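Local coordinates for protein Glp_546_48378_50642 (Giardia intestinalis, PDB 2QVW) that cleaves double-stranded RNA into short interfering RNAs in the RNA interference pathway, a metal-dependent reaction of the ribonuclease III type, at residues A[156-170]-A[248-261]. Residues are numbered along the deposited sequence; the frame is centred on the assembly and turned at random.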
# COMPACT_ATOMS: atom_id res chain seq x y z
N LEU A 156 45.80 18.29 5.36
CA LEU A 156 45.24 17.10 5.99
C LEU A 156 43.93 17.43 6.69
O LEU A 156 43.12 16.54 6.96
CB LEU A 156 46.23 16.53 7.00
CG LEU A 156 47.64 16.34 6.45
CD1 LEU A 156 48.55 15.87 7.55
CD2 LEU A 156 47.62 15.34 5.30
N HIS A 157 43.75 18.71 6.99
CA HIS A 157 42.54 19.19 7.66
C HIS A 157 41.29 18.69 6.93
O HIS A 157 41.09 19.00 5.76
CB HIS A 157 42.54 20.72 7.68
CG HIS A 157 41.38 21.32 8.42
ND1 HIS A 157 41.30 21.33 9.80
CD2 HIS A 157 40.27 21.94 7.97
CE1 HIS A 157 40.18 21.92 10.16
NE2 HIS A 157 39.53 22.30 9.08
N GLY A 158 40.47 17.92 7.64
CA GLY A 158 39.25 17.39 7.05
C GLY A 158 39.39 16.01 6.44
O GLY A 158 38.40 15.31 6.22
N ARG A 159 40.63 15.61 6.16
CA ARG A 159 40.86 14.30 5.57
C ARG A 159 40.64 13.22 6.61
O ARG A 159 40.98 13.40 7.79
CB ARG A 159 42.29 14.22 5.01
CG ARG A 159 42.56 15.20 3.89
CD ARG A 159 43.99 15.07 3.35
NE ARG A 159 44.21 13.81 2.63
CZ ARG A 159 43.60 13.48 1.50
NH1 ARG A 159 42.72 14.32 0.96
NH2 ARG A 159 43.86 12.32 0.92
N MET A 160 40.07 12.09 6.18
CA MET A 160 39.80 10.97 7.07
C MET A 160 41.01 10.04 7.27
O MET A 160 41.92 10.01 6.45
CB MET A 160 38.62 10.15 6.54
CG MET A 160 37.26 10.84 6.63
SD MET A 160 36.74 11.33 8.31
CE MET A 160 36.55 13.10 8.09
N VAL A 161 40.99 9.28 8.35
CA VAL A 161 42.07 8.36 8.67
C VAL A 161 41.70 7.50 9.87
O VAL A 161 41.17 8.00 10.86
CB VAL A 161 43.37 9.15 8.97
CG1 VAL A 161 43.10 10.24 9.99
CG2 VAL A 161 44.45 8.21 9.49
N ALA A 162 41.97 6.20 9.78
CA ALA A 162 41.65 5.26 10.86
C ALA A 162 42.91 4.68 11.46
O ALA A 162 44.01 4.87 10.94
CB ALA A 162 40.78 4.15 10.32
N THR A 163 42.75 3.95 12.56
CA THR A 163 43.88 3.32 13.25
C THR A 163 43.79 1.80 13.21
O THR A 163 43.25 1.18 14.12
CB THR A 163 43.91 3.76 14.70
OG1 THR A 163 42.62 3.53 15.28
CG2 THR A 163 44.24 5.25 14.80
N PRO A 164 44.34 1.18 12.15
CA PRO A 164 44.33 -0.27 11.96
C PRO A 164 44.70 -1.10 13.19
O PRO A 164 43.99 -2.05 13.54
CB PRO A 164 45.30 -0.47 10.79
CG PRO A 164 46.22 0.68 10.92
CD PRO A 164 45.26 1.81 11.20
N GLU A 165 45.81 -0.77 13.84
CA GLU A 165 46.23 -1.49 15.04
C GLU A 165 45.27 -1.17 16.18
O GLU A 165 45.33 -1.79 17.25
CB GLU A 165 47.63 -1.08 15.48
CG GLU A 165 48.77 -1.52 14.58
CD GLU A 165 48.78 -0.80 13.25
OE1 GLU A 165 48.67 0.45 13.26
OE2 GLU A 165 48.91 -1.47 12.20
N ILE A 166 44.39 -0.19 15.96
CA ILE A 166 43.44 0.22 16.98
C ILE A 166 41.98 0.05 16.58
O ILE A 166 41.25 1.03 16.44
CB ILE A 166 43.67 1.69 17.39
CG1 ILE A 166 45.13 1.90 17.81
CG2 ILE A 166 42.71 2.07 18.52
CD1 ILE A 166 45.54 1.08 18.99
N SER A 167 41.57 -1.20 16.37
CA SER A 167 40.18 -1.49 16.00
C SER A 167 39.75 -0.75 14.74
O SER A 167 38.57 -0.67 14.44
CB SER A 167 39.25 -1.07 17.15
OG SER A 167 39.79 -1.40 18.43
N TRP A 168 40.72 -0.20 14.02
CA TRP A 168 40.43 0.56 12.80
C TRP A 168 39.51 1.74 13.06
O TRP A 168 38.87 2.24 12.13
CB TRP A 168 39.81 -0.32 11.73
CG TRP A 168 40.81 -0.99 10.87
CD1 TRP A 168 41.49 -2.14 11.14
CD2 TRP A 168 41.29 -0.53 9.60
NE1 TRP A 168 42.36 -2.44 10.11
CE2 TRP A 168 42.25 -1.46 9.15
CE3 TRP A 168 40.98 0.57 8.79
CZ2 TRP A 168 42.92 -1.32 7.93
CZ3 TRP A 168 41.65 0.71 7.57
CH2 TRP A 168 42.60 -0.24 7.15
N SER A 169 39.44 2.19 14.31
CA SER A 169 38.60 3.32 14.64
C SER A 169 38.89 4.42 13.65
O SER A 169 40.01 4.55 13.17
CB SER A 169 38.88 3.79 16.06
OG SER A 169 38.49 2.80 17.00
N LEU A 170 37.87 5.21 13.35
CA LEU A 170 38.00 6.28 12.38
C LEU A 170 38.06 7.64 13.06
O LEU A 170 37.45 7.86 14.11
CB LEU A 170 36.82 6.25 11.42
CG LEU A 170 36.45 4.87 10.87
CD1 LEU A 170 35.16 4.95 10.08
CD2 LEU A 170 37.57 4.33 10.00
N LEU A 248 50.30 5.43 13.68
CA LEU A 248 49.15 4.55 13.87
C LEU A 248 48.04 4.99 12.92
O LEU A 248 47.00 4.33 12.80
CB LEU A 248 48.66 4.62 15.31
CG LEU A 248 49.58 4.11 16.42
CD1 LEU A 248 49.02 4.53 17.76
CD2 LEU A 248 49.71 2.59 16.34
N CYS A 249 48.29 6.11 12.25
CA CYS A 249 47.34 6.72 11.33
C CYS A 249 47.57 6.34 9.88
O CYS A 249 48.66 6.52 9.35
CB CYS A 249 47.40 8.24 11.44
SG CYS A 249 47.04 8.86 13.08
N LEU A 250 46.52 5.83 9.25
CA LEU A 250 46.57 5.44 7.85
C LEU A 250 45.64 6.40 7.11
O LEU A 250 44.43 6.22 7.11
CB LEU A 250 46.08 4.00 7.68
CG LEU A 250 46.25 3.35 6.31
CD1 LEU A 250 45.72 1.94 6.37
CD2 LEU A 250 45.50 4.13 5.25
N LEU A 251 46.21 7.42 6.48
CA LEU A 251 45.39 8.39 5.76
C LEU A 251 44.62 7.75 4.60
O LEU A 251 45.21 7.12 3.72
CB LEU A 251 46.28 9.53 5.24
CG LEU A 251 45.57 10.78 4.71
CD1 LEU A 251 46.49 11.97 4.83
CD2 LEU A 251 45.13 10.57 3.28
N LEU A 252 43.30 7.91 4.61
CA LEU A 252 42.44 7.36 3.56
C LEU A 252 42.47 8.28 2.34
O LEU A 252 42.53 9.50 2.48
CB LEU A 252 41.00 7.24 4.06
CG LEU A 252 40.69 6.43 5.32
CD1 LEU A 252 39.18 6.34 5.49
CD2 LEU A 252 41.30 5.05 5.23
N PRO A 253 42.41 7.72 1.12
CA PRO A 253 42.44 8.59 -0.06
C PRO A 253 41.26 9.58 -0.14
O PRO A 253 40.15 9.27 0.31
CB PRO A 253 42.47 7.59 -1.23
CG PRO A 253 41.83 6.36 -0.66
CD PRO A 253 42.40 6.30 0.73
N ASP A 254 41.51 10.76 -0.70
CA ASP A 254 40.49 11.80 -0.85
C ASP A 254 39.07 11.25 -0.89
O ASP A 254 38.24 11.60 -0.05
CB ASP A 254 40.78 12.62 -2.12
CG ASP A 254 42.00 13.52 -1.98
OD1 ASP A 254 41.88 14.61 -1.38
OD2 ASP A 254 43.10 13.14 -2.45
N GLU A 255 38.80 10.37 -1.85
CA GLU A 255 37.48 9.77 -1.98
C GLU A 255 36.84 9.47 -0.63
O GLU A 255 35.78 9.99 -0.33
CB GLU A 255 37.56 8.49 -2.82
CG GLU A 255 38.07 8.72 -4.25
CD GLU A 255 38.17 7.45 -5.09
OE1 GLU A 255 37.18 7.07 -5.75
OE2 GLU A 255 39.25 6.82 -5.08
N PHE A 256 37.48 8.63 0.18
CA PHE A 256 36.92 8.31 1.49
C PHE A 256 36.90 9.56 2.34
O PHE A 256 37.65 9.69 3.31
CB PHE A 256 37.72 7.22 2.21
CG PHE A 256 37.65 5.87 1.55
CD1 PHE A 256 38.65 5.46 0.67
CD2 PHE A 256 36.59 5.00 1.80
CE1 PHE A 256 38.59 4.21 0.05
CE2 PHE A 256 36.53 3.75 1.18
CZ PHE A 256 37.53 3.35 0.31
N ASP A 257 36.03 10.50 1.96
CA ASP A 257 35.88 11.75 2.67
C ASP A 257 34.70 11.56 3.62
O ASP A 257 33.81 10.75 3.33
CB ASP A 257 35.61 12.90 1.68
CG ASP A 257 34.22 12.86 1.10
OD1 ASP A 257 33.82 11.83 0.52
OD2 ASP A 257 33.51 13.88 1.23
N LEU A 258 34.70 12.28 4.74
CA LEU A 258 33.64 12.17 5.75
C LEU A 258 32.30 11.73 5.17
O LEU A 258 31.85 10.61 5.44
CB LEU A 258 33.48 13.50 6.50
CG LEU A 258 32.77 13.45 7.86
CD1 LEU A 258 33.50 12.51 8.81
CD2 LEU A 258 32.71 14.85 8.44
N ILE A 259 31.66 12.58 4.38
CA ILE A 259 30.39 12.22 3.78
C ILE A 259 30.47 10.73 3.47
O ILE A 259 29.75 9.92 4.06
CB ILE A 259 30.16 13.03 2.49
CG1 ILE A 259 29.64 14.43 2.85
CG2 ILE A 259 29.18 12.31 1.57
CD1 ILE A 259 30.40 15.12 3.98
N ARG A 260 31.37 10.37 2.56
CA ARG A 260 31.56 8.97 2.20
C ARG A 260 31.63 8.11 3.45
O ARG A 260 30.69 7.38 3.75
CB ARG A 260 32.86 8.78 1.40
CG ARG A 260 32.66 8.96 -0.08
CD ARG A 260 31.61 7.99 -0.59
NE ARG A 260 31.04 8.45 -1.85
CZ ARG A 260 30.02 7.88 -2.47
NH1 ARG A 260 29.43 6.80 -1.96
NH2 ARG A 260 29.58 8.38 -3.60
N VAL A 261 32.73 8.23 4.19
CA VAL A 261 32.90 7.44 5.40
C VAL A 261 31.60 7.31 6.18
O VAL A 261 30.82 6.40 5.92
CB VAL A 261 33.99 8.03 6.29
CG1 VAL A 261 34.33 7.06 7.40
CG2 VAL A 261 35.23 8.32 5.47
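An antiparallel edge pairing within the PAZ domain brings M160, V161 and A162 against L250, L251 and L252. Two backbone bonds define it: L250 N donates a hydrogen bond to A162 O at 3.2 Å, and L252 N another to M160 O at 3.1 Å. Between them V161 and L251 form a non-hydrogen-bonded pair, their CA atoms 4.4 Å apart, while A162 with L250 is the hydrogen-bonded pair. The register runs on beyond the last bridge as a CA-H...O contact from T163 CA to L248 O.

Strand 250-251 thereby forms one edge of a five-stranded antiparallel sheet, with strand 242-244 at the other; strand 160-163 has strand 169-178 as its other neighbour, reached through two tight turns, T163 to I166 and I166 to S169. The carbonyl O of I166 accepts hydrogen bonds from both T163 OG1 and S169 N, which reach it from the same face of its plane and tie the connection down.

The two faces of the pairing are lined differently. On that of V161 and L251, V161 CG2 meets C249 CB at 3.5 Å, and L251 CD1 lies 3.6 Å from L156 CD2, the two leucines crossing at about a right angle. With CG anti to its backbone N (chi1 -168°), L251 also sets its methyls by the guanidinium edge of R159. On the face of A162 and L250, L250 CD1 approaches W168 CH2 at 3.9 Å.

Beyond the paired strands, R159, just ahead of strand 160-163, joins D254, which follows strand 250-251: R159 NH1 makes a salt bridge with D254 OD1, met from above the carboxylate plane, the two flat groups being turned 61° apart. The chain after D254 curls round M160, whose CG packs on V261 CG2, and L170 CD1 touches V261 CG1 at 3.5 Å, joining the sheet to the start of helix 260-264.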